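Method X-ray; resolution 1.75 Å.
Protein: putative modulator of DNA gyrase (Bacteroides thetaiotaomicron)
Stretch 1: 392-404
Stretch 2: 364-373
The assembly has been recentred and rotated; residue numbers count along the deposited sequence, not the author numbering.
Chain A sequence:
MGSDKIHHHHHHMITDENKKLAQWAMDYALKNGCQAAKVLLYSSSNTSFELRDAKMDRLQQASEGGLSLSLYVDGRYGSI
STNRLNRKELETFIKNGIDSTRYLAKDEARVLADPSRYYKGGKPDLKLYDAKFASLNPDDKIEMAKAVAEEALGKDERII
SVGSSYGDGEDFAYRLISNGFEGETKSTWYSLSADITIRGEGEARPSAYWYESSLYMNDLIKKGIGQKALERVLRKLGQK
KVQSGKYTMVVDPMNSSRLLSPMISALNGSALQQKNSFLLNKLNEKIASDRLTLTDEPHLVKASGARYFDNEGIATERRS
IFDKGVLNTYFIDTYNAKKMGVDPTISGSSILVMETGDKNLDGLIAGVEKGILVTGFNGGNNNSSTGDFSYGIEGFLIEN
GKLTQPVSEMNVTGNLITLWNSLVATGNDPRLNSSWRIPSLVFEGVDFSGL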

ATOM      1  N   GLY A 392      -7.346  -8.939 -17.797  1.00 39.45           N
ATOM      2  CA  GLY A 392      -6.336  -9.097 -18.819  1.00 40.05           C
ATOM      3  C   GLY A 392      -5.601 -10.399 -18.591  1.00 36.27           C
ATOM      4  O   GLY A 392      -5.292 -10.749 -17.454  1.00 41.09           O
ATOM      5  N   ILE A 393      -5.297 -11.089 -19.681  1.00 39.10           N
ATOM      6  CA  ILE A 393      -4.567 -12.342 -19.615  1.00 39.15           C
ATOM      7  C   ILE A 393      -3.363 -12.396 -20.574  1.00 37.84           C
ATOM      8  O   ILE A 393      -3.285 -11.709 -21.585  1.00 39.87           O
ATOM      9  CB  ILE A 393      -5.519 -13.553 -19.867  1.00 36.84           C
ATOM     10  CG1 ILE A 393      -6.045 -13.561 -21.305  1.00 39.88           C
ATOM     11  CG2 ILE A 393      -6.651 -13.549 -18.833  1.00 41.78           C
ATOM     12  CD1 ILE A 393      -5.259 -14.510 -22.263  1.00 40.46           C
ATOM     13  N   GLU A 394      -2.430 -13.242 -20.188  1.00 38.27           N
ATOM     14  CA  GLU A 394      -1.389 -13.708 -21.048  1.00 38.89           C
ATOM     15  C   GLU A 394      -1.181 -15.214 -20.847  1.00 36.04           C
ATOM     16  O   GLU A 394      -1.592 -15.788 -19.827  1.00 38.71           O
ATOM     17  CB  GLU A 394      -0.114 -12.921 -20.740  1.00 39.15           C
ATOM     18  CG  GLU A 394       0.524 -13.206 -19.393  1.00 43.31           C
ATOM     19  CD  GLU A 394       1.873 -12.501 -19.263  1.00 46.15           C
ATOM     20  OE1 GLU A 394       2.897 -13.008 -19.795  1.00 51.98           O
ATOM     21  OE2 GLU A 394       1.891 -11.431 -18.640  1.00 58.79           O
ATOM     22  N   GLY A 395      -0.504 -15.837 -21.800  1.00 36.29           N
ATOM     23  CA  GLY A 395      -0.275 -17.269 -21.756  1.00 37.33           C
ATOM     24  C   GLY A 395       0.049 -17.860 -23.116  1.00 38.32           C
ATOM     25  O   GLY A 395       0.916 -17.367 -23.851  1.00 38.76           O
ATOM     26  N   PHE A 396      -0.642 -18.947 -23.444  1.00 40.05           N
ATOM     27  CA  PHE A 396      -0.430 -19.643 -24.687  1.00 40.27           C
ATOM     28  C   PHE A 396      -1.722 -20.144 -25.279  1.00 39.97           C
ATOM     29  O   PHE A 396      -2.627 -20.591 -24.556  1.00 37.18           O
ATOM     30  CB  PHE A 396       0.475 -20.843 -24.463  1.00 40.83           C
ATOM     31  CG  PHE A 396       1.892 -20.469 -24.283  1.00 43.33           C
ATOM     32  CD1 PHE A 396       2.374 -20.169 -23.026  1.00 45.40           C
ATOM     33  CD2 PHE A 396       2.737 -20.371 -25.394  1.00 40.04           C
ATOM     34  CE1 PHE A 396       3.691 -19.787 -22.848  1.00 47.55           C
ATOM     35  CE2 PHE A 396       4.054 -20.003 -25.221  1.00 47.46           C
ATOM     36  CZ  PHE A 396       4.522 -19.710 -23.927  1.00 44.04           C
ATOM     37  N   LEU A 397      -1.777 -20.105 -26.599  1.00 37.72           N
ATOM     38  CA  LEU A 397      -2.804 -20.825 -27.325  1.00 38.89           C
ATOM     39  C   LEU A 397      -2.547 -22.328 -27.151  1.00 38.77           C
ATOM     40  O   LEU A 397      -1.387 -22.767 -27.087  1.00 38.47           O
ATOM     41  CB  LEU A 397      -2.764 -20.404 -28.790  1.00 37.64           C
ATOM     42  CG  LEU A 397      -3.842 -20.836 -29.759  1.00 44.20           C
ATOM     43  CD1 LEU A 397      -5.217 -20.429 -29.227  1.00 42.65           C
ATOM     44  CD2 LEU A 397      -3.566 -20.227 -31.147  1.00 42.30           C
ATOM     45  N   ILE A 398      -3.633 -23.104 -27.073  1.00 39.65           N
ATOM     46  CA  ILE A 398      -3.584 -24.575 -27.000  1.00 37.21           C
ATOM     47  C   ILE A 398      -4.299 -25.085 -28.222  1.00 38.63           C
ATOM     48  O   ILE A 398      -5.456 -24.746 -28.415  1.00 39.10           O
ATOM     49  CB  ILE A 398      -4.315 -25.157 -25.751  1.00 38.22           C
ATOM     50  CG1 ILE A 398      -3.843 -24.531 -24.429  1.00 35.39           C
ATOM     51  CG2 ILE A 398      -4.094 -26.653 -25.684  1.00 37.06           C
ATOM     52  CD1 ILE A 398      -4.712 -24.902 -23.230  1.00 34.19           C
ATOM     53  N   GLU A 399      -3.604 -25.874 -29.032  1.00 36.95           N
ATOM     54  CA  GLU A 399      -4.159 -26.424 -30.260  1.00 38.86           C
ATOM     55  C   GLU A 399      -3.833 -27.912 -30.266  1.00 37.91           C
ATOM     56  O   GLU A 399      -2.662 -28.299 -30.244  1.00 34.48           O
ATOM     57  CB  GLU A 399      -3.559 -25.742 -31.491  1.00 38.10           C
ATOM     58  CG  GLU A 399      -3.625 -24.220 -31.508  1.00 44.45           C
ATOM     59  CD  GLU A 399      -3.089 -23.627 -32.803  1.00 45.04           C
ATOM     60  OE1 GLU A 399      -3.828 -23.616 -33.817  1.00 52.28           O
ATOM     61  OE2 GLU A 399      -1.940 -23.164 -32.815  1.00 47.13           O
ATOM     62  N   ASN A 400      -4.879 -28.732 -30.262  1.00 41.01           N
ATOM     63  CA  ASN A 400      -4.747 -30.175 -30.261  1.00 42.01           C
ATOM     64  C   ASN A 400      -3.791 -30.641 -29.173  1.00 40.35           C
ATOM     65  O   ASN A 400      -2.893 -31.444 -29.426  1.00 40.39           O
ATOM     66  CB  ASN A 400      -4.314 -30.651 -31.660  1.00 45.69           C
ATOM     67  CG  ASN A 400      -5.335 -30.289 -32.711  1.00 50.77           C
ATOM     68  OD1 ASN A 400      -6.532 -30.519 -32.516  1.00 47.67           O
ATOM     69  ND2 ASN A 400      -4.883 -29.685 -33.811  1.00 55.70           N
ATOM     70  N   GLY A 401      -3.980 -30.098 -27.970  1.00 39.00           N
ATOM     71  CA  GLY A 401      -3.265 -30.561 -26.800  1.00 37.57           C
ATOM     72  C   GLY A 401      -1.856 -30.042 -26.647  1.00 38.32           C
ATOM     73  O   GLY A 401      -1.140 -30.490 -25.763  1.00 38.82           O
ATOM     74  N   LYS A 402      -1.448 -29.103 -27.504  1.00 39.86           N
ATOM     75  CA  LYS A 402      -0.080 -28.576 -27.501  1.00 40.70           C
ATOM     76  C   LYS A 402      -0.143 -27.067 -27.387  1.00 39.30           C
ATOM     77  O   LYS A 402      -1.017 -26.438 -27.977  1.00 38.30           O
ATOM     78  CB  LYS A 402       0.652 -28.935 -28.808  1.00 43.08           C
ATOM     79  CG  LYS A 402       0.859 -30.432 -29.068  1.00 49.19           C
ATOM     80  N   LEU A 403       0.796 -26.497 -26.635  1.00 38.54           N
ATOM     81  CA  LEU A 403       0.940 -25.065 -26.521  1.00 39.01           C
ATOM     82  C   LEU A 403       1.555 -24.550 -27.793  1.00 38.57           C
ATOM     83  O   LEU A 403       2.583 -25.084 -28.256  1.00 38.02           O
ATOM     84  CB  LEU A 403       1.829 -24.696 -25.331  1.00 38.90           C
ATOM     85  CG  LEU A 403       1.416 -25.146 -23.923  1.00 38.59           C
ATOM     86  CD1 LEU A 403       2.263 -24.490 -22.900  1.00 40.30           C
ATOM     87  CD2 LEU A 403      -0.031 -24.816 -23.692  1.00 40.51           C
ATOM     88  N   THR A 404       0.939 -23.543 -28.403  1.00 38.55           N
ATOM     89  CA  THR A 404       1.528 -22.948 -29.596  1.00 41.44           C
ATOM     90  C   THR A 404       1.817 -21.468 -29.375  1.00 41.25           C
ATOM     91  O   THR A 404       2.782 -21.135 -28.685  1.00 42.80           O
ATOM     92  CB  THR A 404       0.662 -23.211 -30.851  1.00 41.28           C
ATOM     93  OG1 THR A 404      -0.665 -22.699 -30.659  1.00 37.27           O
ATOM     94  CG2 THR A 404       0.458 -24.722 -31.057  1.00 41.64           C
TER
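Stretch 2 364-373: LIAGVEKGIL

Stretch 2 enters as the last part of a helix, passes through a short loop, and becomes a strand at K370 that runs on beyond L373. This strand, 370-373, lies beside strand 392-399 of stretch 1. The two are antiparallel, with 160° between their N-to-C directions and a closest axis approach of 4.4 Å. Four residue pairs set the register: F396 with L373, L397 with I372, I398 with G371, and E399 with K370. Beyond the strand, the loop and helix end of stretch 2 lie against the type I' turn from E399 to K402. Here N400 is level with E369, and G401 comes close to A366, with CA of G401 3.8 Å from CA of A366. The surface buried between the two stretches, both sides summed, is 726 Å².

Backbone hydrogen bonds hold the strands together. At one hydrogen-bonded pair, F396 N donates to L373 O at 3.0 Å and L373 N donates to F396 O at 2.7 Å. At the next, I398 N donates to G371 O at 2.8 Å and G371 N donates to I398 O at 3.0 Å. Hydrogen bonding continues into the turn. N400 N donates to E369 O at 2.9 Å, with a nearly straight N-H...O angle of 168°. G401 N reaches V368 O at 2.8 Å, but at a more bent angle of 130°.

CA-H...O contacts fill in between these bonds. CA of I372 lies 3.3 Å from O of F396, and CA of K370 lies 3.5 Å from O of I398. At the turn, CA of G401 is 3.3 Å from O of I365, while CA of A366 is 3.4 Å from O of G401. At the other end, CA of G395 is 3.1 Å from O of L373.

Three glycines leave no room for a side chain. A CB on G395 would fall on O of L373, and the backbone angles of that residue by themselves call for glycine. A CB on G401 would clash with O of A366; its positive phi also favours glycine. In stretch 2, a CB on G371 would clash with CG1 of V368 and sit tightly against CD1 of I398.

Apolar side chains pack on both faces of the sheet. I398 is the most heavily covered residue, on the face it shares with F396 and L373. Its CG2 is 4.1 Å from CG2 of I365 and 4.0 Å from CB of V368, so it packs against the helix end and the loop. Its CD1 lies 4.1 Å from CB of L373. L403 adds to this cluster: its CD2 is 3.7 Å from CG2 of I365, and its CD1 is 4.0 Å from CD2 of L373. On the face of L397 and I372, CD1 of L397 is 4.3 Å from CG1 of I372. CD1 of I393 meets CG2 of I372 at 4.0 Å.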

ATOM      1  N   LEU A 364      -3.649 -31.959 -18.229  1.00 37.15           N
ATOM      2  CA  LEU A 364      -4.855 -31.193 -18.573  1.00 35.53           C
ATOM      3  C   LEU A 364      -4.722 -30.498 -19.952  1.00 36.80           C
ATOM      4  O   LEU A 364      -5.658 -30.526 -20.765  1.00 37.94           O
ATOM      5  CB  LEU A 364      -5.143 -30.164 -17.465  1.00 34.99           C
ATOM      6  CG  LEU A 364      -5.493 -30.739 -16.101  1.00 38.46           C
ATOM      7  CD1 LEU A 364      -5.476 -29.652 -15.038  1.00 38.75           C
ATOM      8  CD2 LEU A 364      -6.854 -31.403 -16.109  1.00 42.70           C
ATOM      9  N   ILE A 365      -3.566 -29.898 -20.223  1.00 36.06           N
ATOM     10  CA  ILE A 365      -3.343 -29.212 -21.492  1.00 37.55           C
ATOM     11  C   ILE A 365      -3.456 -30.209 -22.646  1.00 38.37           C
ATOM     12  O   ILE A 365      -4.073 -29.947 -23.677  1.00 38.89           O
ATOM     13  CB  ILE A 365      -1.967 -28.549 -21.491  1.00 37.72           C
ATOM     14  CG1 ILE A 365      -1.956 -27.342 -20.549  1.00 41.30           C
ATOM     15  CG2 ILE A 365      -1.541 -28.105 -22.883  1.00 38.32           C
ATOM     16  CD1 ILE A 365      -0.583 -26.886 -20.263  1.00 42.81           C
ATOM     17  N   ALA A 366      -2.861 -31.371 -22.432  1.00 40.73           N
ATOM     18  CA  ALA A 366      -2.814 -32.413 -23.461  1.00 41.93           C
ATOM     19  C   ALA A 366      -4.215 -32.825 -23.931  1.00 42.67           C
ATOM     20  O   ALA A 366      -4.387 -33.309 -25.064  1.00 45.06           O
ATOM     21  CB  ALA A 366      -2.066 -33.605 -22.936  1.00 40.39           C
ATOM     22  N   GLY A 367      -5.219 -32.631 -23.076  1.00 41.94           N
ATOM     23  CA  GLY A 367      -6.602 -32.998 -23.407  1.00 43.34           C
ATOM     24  C   GLY A 367      -7.457 -31.920 -24.048  1.00 41.85           C
ATOM     25  O   GLY A 367      -8.639 -32.148 -24.317  1.00 42.20           O
ATOM     26  N   VAL A 368      -6.876 -30.750 -24.321  1.00 40.30           N
ATOM     27  CA  VAL A 368      -7.651 -29.610 -24.832  1.00 41.13           C
ATOM     28  C   VAL A 368      -7.418 -29.380 -26.320  1.00 41.10           C
ATOM     29  O   VAL A 368      -6.293 -29.207 -26.768  1.00 41.80           O
ATOM     30  CB  VAL A 368      -7.323 -28.330 -24.047  1.00 39.66           C
ATOM     31  CG1 VAL A 368      -8.017 -27.130 -24.667  1.00 42.17           C
ATOM     32  CG2 VAL A 368      -7.724 -28.507 -22.573  1.00 40.18           C
ATOM     33  N   GLU A 369      -8.504 -29.353 -27.082  1.00 43.55           N
ATOM     34  CA  GLU A 369      -8.433 -29.218 -28.547  1.00 44.60           C
ATOM     35  C   GLU A 369      -8.272 -27.753 -28.966  1.00 41.99           C
ATOM     36  O   GLU A 369      -7.508 -27.459 -29.863  1.00 37.07           O
ATOM     37  CB  GLU A 369      -9.693 -29.818 -29.187  1.00 45.33           C
ATOM     38  CG  GLU A 369      -9.672 -29.951 -30.709  1.00 51.58           C
ATOM     39  CD  GLU A 369     -11.009 -30.446 -31.247  1.00 51.57           C
ATOM     40  OE1 GLU A 369     -11.987 -30.524 -30.465  1.00 64.71           O
ATOM     41  OE2 GLU A 369     -11.090 -30.751 -32.456  1.00 68.04           O
ATOM     42  N   LYS A 370      -9.010 -26.841 -28.338  1.00 39.75           N
ATOM     43  CA  LYS A 370      -8.867 -25.421 -28.653  1.00 39.96           C
ATOM     44  C   LYS A 370      -9.028 -24.611 -27.406  1.00 35.30           C
ATOM     45  O   LYS A 370     -10.126 -24.508 -26.850  1.00 35.18           O
ATOM     46  CB  LYS A 370      -9.900 -24.971 -29.674  1.00 40.45           C
ATOM     47  CG  LYS A 370      -9.878 -23.479 -30.013  1.00 42.53           C
ATOM     48  CD  LYS A 370     -10.871 -23.152 -31.154  1.00 44.60           C
ATOM     49  CE  LYS A 370     -11.073 -21.647 -31.297  1.00 52.24           C
ATOM     50  NZ  LYS A 370     -12.058 -21.310 -32.359  1.00 63.58           N
ATOM     51  N   GLY A 371      -7.924 -24.055 -26.925  1.00 33.99           N
ATOM     52  CA  GLY A 371      -7.982 -23.376 -25.663  1.00 32.15           C
ATOM     53  C   GLY A 371      -6.910 -22.337 -25.555  1.00 32.66           C
ATOM     54  O   GLY A 371      -6.144 -22.117 -26.493  1.00 33.80           O
ATOM     55  N   ILE A 372      -6.899 -21.717 -24.398  1.00 34.43           N
ATOM     56  CA  ILE A 372      -5.855 -20.788 -23.987  1.00 36.24           C
ATOM     57  C   ILE A 372      -5.439 -21.167 -22.590  1.00 35.24           C
ATOM     58  O   ILE A 372      -6.268 -21.324 -21.683  1.00 32.76           O
ATOM     59  CB  ILE A 372      -6.390 -19.334 -24.031  1.00 34.78           C
ATOM     60  CG1 ILE A 372      -6.647 -18.950 -25.487  1.00 37.44           C
ATOM     61  CG2 ILE A 372      -5.413 -18.367 -23.317  1.00 33.62           C
ATOM     62  CD1 ILE A 372      -7.214 -17.540 -25.685  1.00 41.50           C
ATOM     63  N   LEU A 373      -4.129 -21.283 -22.398  1.00 36.72           N
ATOM     64  CA  LEU A 373      -3.572 -21.478 -21.085  1.00 36.65           C
ATOM     65  C   LEU A 373      -3.267 -20.089 -20.548  1.00 35.18           C
ATOM     66  O   LEU A 373      -2.551 -19.327 -21.186  1.00 36.85           O
ATOM     67  CB  LEU A 373      -2.286 -22.300 -21.175  1.00 37.30           C
ATOM     68  CG  LEU A 373      -1.465 -22.281 -19.872  1.00 37.09           C
ATOM     69  CD1 LEU A 373      -2.169 -22.942 -18.699  1.00 36.00           C
ATOM     70  CD2 LEU A 373      -0.099 -22.911 -20.130  1.00 40.48           C
TER